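Side-chain contacts in dihydrodipicolinate synthase family protein (Sinorhizobium meliloti, PDB 4DNH), which is of unknown function but folds as a TIM barrel and may be an enzyme akin to dihydrodipicolinate synthase: residues A[379-382]-A[383-387]; A[58-61]-A[62-65]. All coordinates share one frame; numbering follows the deposited sequence.

Interaction 1. Residues A[379-382]-A[383-387]; sequences RRVL and AMHGV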
loop_
_atom_site.group_PDB
_atom_site.type_symbol
_atom_site.label_atom_id
_atom_site.label_comp_id
_atom_site.label_asym_id
_atom_site.label_seq_id
_atom_site.Cartn_x
_atom_site.Cartn_y
_atom_site.Cartn_z
ATOM N N ARG A 379 -15.497 -21.323 -3.843
ATOM C CA ARG A 379 -16.720 -22.121 -3.726
ATOM C C ARG A 379 -17.390 -21.913 -2.370
ATOM O O ARG A 379 -18.614 -21.814 -2.303
ATOM C CB ARG A 379 -16.446 -23.606 -3.958
ATOM C CG ARG A 379 -16.850 -24.137 -5.322
ATOM C CD ARG A 379 -15.689 -24.918 -5.936
ATOM N NE ARG A 379 -16.095 -26.103 -6.685
ATOM C CZ ARG A 379 -16.408 -26.123 -7.980
ATOM N NH1 ARG A 379 -16.390 -25.015 -8.698
ATOM N NH2 ARG A 379 -16.761 -27.264 -8.560
ATOM N N ARG A 380 -16.592 -21.840 -1.304
ATOM C CA ARG A 380 -17.123 -21.634 0.045
ATOM C C ARG A 380 -17.756 -20.261 0.188
ATOM O O ARG A 380 -18.758 -20.105 0.896
ATOM C CB ARG A 380 -16.048 -21.840 1.129
ATOM C CG ARG A 380 -16.040 -23.247 1.712
ATOM C CD ARG A 380 -15.378 -23.335 3.084
ATOM N NE ARG A 380 -13.968 -23.726 3.009
ATOM C CZ ARG A 380 -12.938 -22.960 3.381
ATOM N NH1 ARG A 380 -13.125 -21.735 3.874
ATOM N NH2 ARG A 380 -11.701 -23.426 3.260
ATOM N N VAL A 381 -17.181 -19.280 -0.502
ATOM C CA VAL A 381 -17.703 -17.916 -0.524
ATOM C C VAL A 381 -19.037 -17.834 -1.283
ATOM O O VAL A 381 -19.997 -17.236 -0.792
ATOM C CB VAL A 381 -16.653 -16.924 -1.080
ATOM C CG1 VAL A 381 -17.267 -15.547 -1.300
ATOM C CG2 VAL A 381 -15.460 -16.840 -0.128
ATOM N N LEU A 382 -19.103 -18.446 -2.459
ATOM C CA LEU A 382 -20.364 -18.582 -3.189
ATOM C C LEU A 382 -21.440 -19.299 -2.381
ATOM O O LEU A 382 -22.601 -18.881 -2.395
ATOM C CB LEU A 382 -20.157 -19.359 -4.482
ATOM C CG LEU A 382 -19.916 -18.722 -5.843
ATOM C CD1 LEU A 382 -19.433 -17.284 -5.763
ATOM C CD2 LEU A 382 -18.915 -19.596 -6.594
ATOM N N ALA A 383 -21.067 -20.379 -1.693
ATOM C CA ALA A 383 -22.042 -21.183 -0.938
ATOM C C ALA A 383 -22.672 -20.329 0.158
ATOM O O ALA A 383 -23.893 -20.298 0.307
ATOM C CB ALA A 383 -21.396 -22.428 -0.354
HETATM N N MSE A 384 -21.814 -19.620 0.887
HETATM C CA MSE A 384 -22.196 -18.627 1.883
HETATM C C MSE A 384 -23.154 -17.579 1.355
HETATM O O MSE A 384 -23.985 -17.055 2.106
HETATM C CB MSE A 384 -20.874 -17.975 2.257
HETATM C CG MSE A 384 -20.877 -17.256 3.600
HETATM SE SE MSE A 384 -21.766 -18.363 4.970
HETATM C CE MSE A 384 -23.196 -17.082 5.444
ATOM N N HIS A 385 -23.048 -17.258 0.066
ATOM C CA HIS A 385 -23.974 -16.333 -0.584
ATOM C C HIS A 385 -25.141 -17.067 -1.203
ATOM O O HIS A 385 -25.865 -16.504 -2.027
ATOM C CB HIS A 385 -23.250 -15.526 -1.661
ATOM C CG HIS A 385 -22.320 -14.456 -1.124
ATOM N ND1 HIS A 385 -21.469 -14.674 -0.099
ATOM C CD2 HIS A 385 -22.110 -13.136 -1.534
ATOM C CE1 HIS A 385 -20.765 -13.549 0.144
ATOM N NE2 HIS A 385 -21.154 -12.612 -0.739
ATOM N N GLY A 386 -25.327 -18.334 -0.834
ATOM C CA GLY A 386 -26.414 -19.152 -1.374
ATOM C C GLY A 386 -26.258 -19.539 -2.833
ATOM O O GLY A 386 -27.236 -19.588 -3.569
ATOM N N VAL A 387 -25.025 -19.812 -3.246
ATOM C CA VAL A 387 -24.726 -20.269 -4.599
ATOM C C VAL A 387 -23.829 -21.515 -4.566
ATOM O O VAL A 387 -24.285 -22.633 -4.822
ATOM C CB VAL A 387 -24.016 -19.173 -5.426
ATOM C CG1 VAL A 387 -23.961 -19.583 -6.885
ATOM C CG2 VAL A 387 -24.697 -17.814 -5.264
#
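Ala383 N and Met384 N donate to the carbonyls of Arg379 and Arg380, at 2.9 Å from Ala383 N to Arg379 O, and so carry the last turn of helix 371-384 up to His385, where the chain leaves helical geometry. The next bond, from His385 N to Val381 O, is longer and more bent (3.2 Å, 136°), and the same N-H makes a weak bond to Leu382 O. The His385 side chain turns back over this end: CG stands beside the backbone N (chi1 -73°), and His385 ND1 comes within 3.0 Å of Val381 O, which sits obliquely to the ring. His385 CE1 approaches Val381 CG1 at 4.3 Å.

A Schellman motif closes the helix, with Gly386 at C-prime in a left-handed conformation (phi 70°). Val387 N reaches back to Leu382 O at 2.7 Å, approaching from above the carbonyl plane, while Gly386 N binds Ala383 O at 2.7 Å. The reversal lays Val387 against Leu382: the two side chains meet at an oblique angle, CB to CB 4.0 Å, the apolar contact that commonly accompanies this motif. Met384, a selenomethionine, keeps just its CB near the preceding turn, 3.3 Å from Val381 O; bends beyond CB lead the selenium away.

Val381 and Leu382 are buried by other parts of the fold. Val381 packs on Phe329 and Tyr332 of helix 323-333, Leu382 on Ile5, Leu7 and Pro8 of strand 4-9, and both touch Leu352 of helix 352-364. Arg379 also touches Ile5, and its NH1 makes a weak hydrogen bond to Ser4 O.

Interaction 2. Residues A[58-61]-A[62-65]; sequences AIDW and ERTL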
loop_
_atom_site.group_PDB
_atom_site.type_symbol
_atom_site.label_atom_id
_atom_site.label_comp_id
_atom_site.label_asym_id
_atom_site.label_seq_id
_atom_site.Cartn_x
_atom_site.Cartn_y
_atom_site.Cartn_z
ATOM N N ALA A 58 -9.322 -6.119 16.213
ATOM C CA ALA A 58 -8.655 -7.183 16.950
ATOM C C ALA A 58 -7.798 -7.883 15.932
ATOM O O ALA A 58 -8.312 -8.347 14.908
ATOM C CB ALA A 58 -9.663 -8.137 17.538
ATOM N N ILE A 59 -6.500 -7.940 16.194
ATOM C CA ILE A 59 -5.536 -8.348 15.176
ATOM C C ILE A 59 -4.972 -9.734 15.461
ATOM O O ILE A 59 -4.717 -10.102 16.608
ATOM C CB ILE A 59 -4.396 -7.303 15.056
ATOM C CG1 ILE A 59 -4.966 -5.958 14.570
ATOM C CG2 ILE A 59 -3.284 -7.791 14.129
ATOM C CD1 ILE A 59 -4.043 -4.768 14.748
ATOM N N ASP A 60 -4.797 -10.516 14.408
ATOM C CA ASP A 60 -4.076 -11.761 14.523
ATOM C C ASP A 60 -2.604 -11.464 14.249
ATOM O O ASP A 60 -2.191 -11.378 13.102
ATOM C CB ASP A 60 -4.636 -12.761 13.514
ATOM C CG ASP A 60 -3.938 -14.096 13.568
ATOM O OD1 ASP A 60 -2.933 -14.229 14.296
ATOM O OD2 ASP A 60 -4.388 -15.025 12.878
ATOM N N TRP A 61 -1.809 -11.290 15.295
ATOM C CA TRP A 61 -0.374 -10.974 15.128
ATOM C C TRP A 61 0.429 -11.995 14.362
ATOM O O TRP A 61 1.220 -11.642 13.492
ATOM C CB TRP A 61 0.250 -10.697 16.475
ATOM C CG TRP A 61 -0.463 -9.558 17.148
ATOM C CD1 TRP A 61 -1.324 -9.618 18.236
ATOM C CD2 TRP A 61 -0.438 -8.145 16.753
ATOM N NE1 TRP A 61 -1.785 -8.365 18.562
ATOM C CE2 TRP A 61 -1.300 -7.440 17.700
ATOM C CE3 TRP A 61 0.213 -7.418 15.760
ATOM C CZ2 TRP A 61 -1.502 -6.077 17.632
ATOM C CZ3 TRP A 61 0.005 -6.041 15.701
ATOM C CH2 TRP A 61 -0.842 -5.385 16.613
ATOM N N GLU A 62 0.229 -13.270 14.676
ATOM C CA GLU A 62 0.960 -14.351 14.043
ATOM C C GLU A 62 0.714 -14.323 12.539
ATOM O O GLU A 62 1.659 -14.299 11.746
ATOM C CB GLU A 62 0.555 -15.695 14.665
ATOM C CG GLU A 62 1.440 -16.869 14.270
ATOM C CD GLU A 62 0.859 -17.747 13.157
ATOM O OE1 GLU A 62 -0.067 -17.318 12.432
ATOM O OE2 GLU A 62 1.344 -18.897 13.004
ATOM N N ARG A 63 -0.553 -14.288 12.143
ATOM C CA ARG A 63 -0.877 -14.262 10.740
ATOM C C ARG A 63 -0.419 -12.959 10.049
ATOM O O ARG A 63 0.053 -12.996 8.909
ATOM C CB ARG A 63 -2.364 -14.504 10.553
ATOM C CG ARG A 63 -2.707 -15.291 9.304
ATOM C CD ARG A 63 -2.723 -16.793 9.550
ATOM N NE ARG A 63 -1.399 -17.337 9.838
ATOM C CZ ARG A 63 -0.458 -17.626 8.938
ATOM N NH1 ARG A 63 -0.665 -17.425 7.645
ATOM N NH2 ARG A 63 0.707 -18.120 9.344
ATOM N N THR A 64 -0.539 -11.823 10.731
ATOM C CA THR A 64 -0.091 -10.534 10.187
ATOM C C THR A 64 1.417 -10.509 9.974
ATOM O O THR A 64 1.885 -10.123 8.904
ATOM C CB THR A 64 -0.515 -9.365 11.099
ATOM O OG1 THR A 64 -1.945 -9.300 11.140
ATOM C CG2 THR A 64 0.021 -8.042 10.608
ATOM N N LEU A 65 2.180 -10.946 10.980
ATOM C CA LEU A 65 3.640 -10.979 10.851
ATOM C C LEU A 65 4.129 -12.038 9.870
ATOM O O LEU A 65 5.101 -11.808 9.159
ATOM C CB LEU A 65 4.330 -11.119 12.200
ATOM C CG LEU A 65 3.939 -10.128 13.293
ATOM C CD1 LEU A 65 4.447 -10.606 14.659
ATOM C CD2 LEU A 65 4.441 -8.727 12.962
#
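Asp60 and Thr64 meet through one carbonyl that is gripped twice. Asp60 O accepts from Thr64 N at 2.9 Å, nearly in line with the C=O bond, and also from Thr64 OG1 at 2.9 Å, which arrives from above the carbonyl plane. Asp60 is the N-cap of helix 61-73. Its CG lies anti to the backbone N (chi1 -180°), folding the carboxylate over the first turn, where Asp60 OD1 takes a weak but straight bond from Arg63 N (3.2 Å, 179°). Asp60 OD2 rests against Arg63 CB at 3.1 Å as the two side chains run side by side. Leu65 N donates to Trp61 O at 2.8 Å, continuing the helical pattern.

Further out, Arg63 bends at chi2 and chi3 toward Glu62, and Arg63 NE forms a salt bridge with the syn side of Glu62 OE1 at 2.9 Å; Arg63 NH1 is held by Leu336 O. Ile59 CG2 lies over one face of the Trp61 ring, 3.8 Å above its plane and toward the rim, and also touches Thr64 OG1.

Val44, just beyond strand 37-40, donates through N to Thr64 OG1, tying the helix start to the loop leaving the first barrel strand. Trp61, Thr64 and Leu65 pack against helix 93-108, where Arg102 makes a cation-pi contact with Trp61.

Overall arrangement
Both contacts finish a helix, at opposite kinds of end: interaction 2 caps the N-terminus of 61-73, the first helix of the eight-stranded parallel barrel, and interaction 1 closes the C-terminus of 371-384, the last helix of the chain. Their centres lie 26 Å apart and their nearest atoms about 13 Å. The centre of interaction 2 lies about 18 Å, and that of interaction 1 about 29 Å, from the centre of the chain. Following strand 37-40, interaction 2 probably lies toward the C-terminal end of the strands, where TIM-barrel enzymes carry their active sites; interaction 1 is peripheral, beside strand 4-9. No active site is defined in this protein, so neither contact can be tied to one.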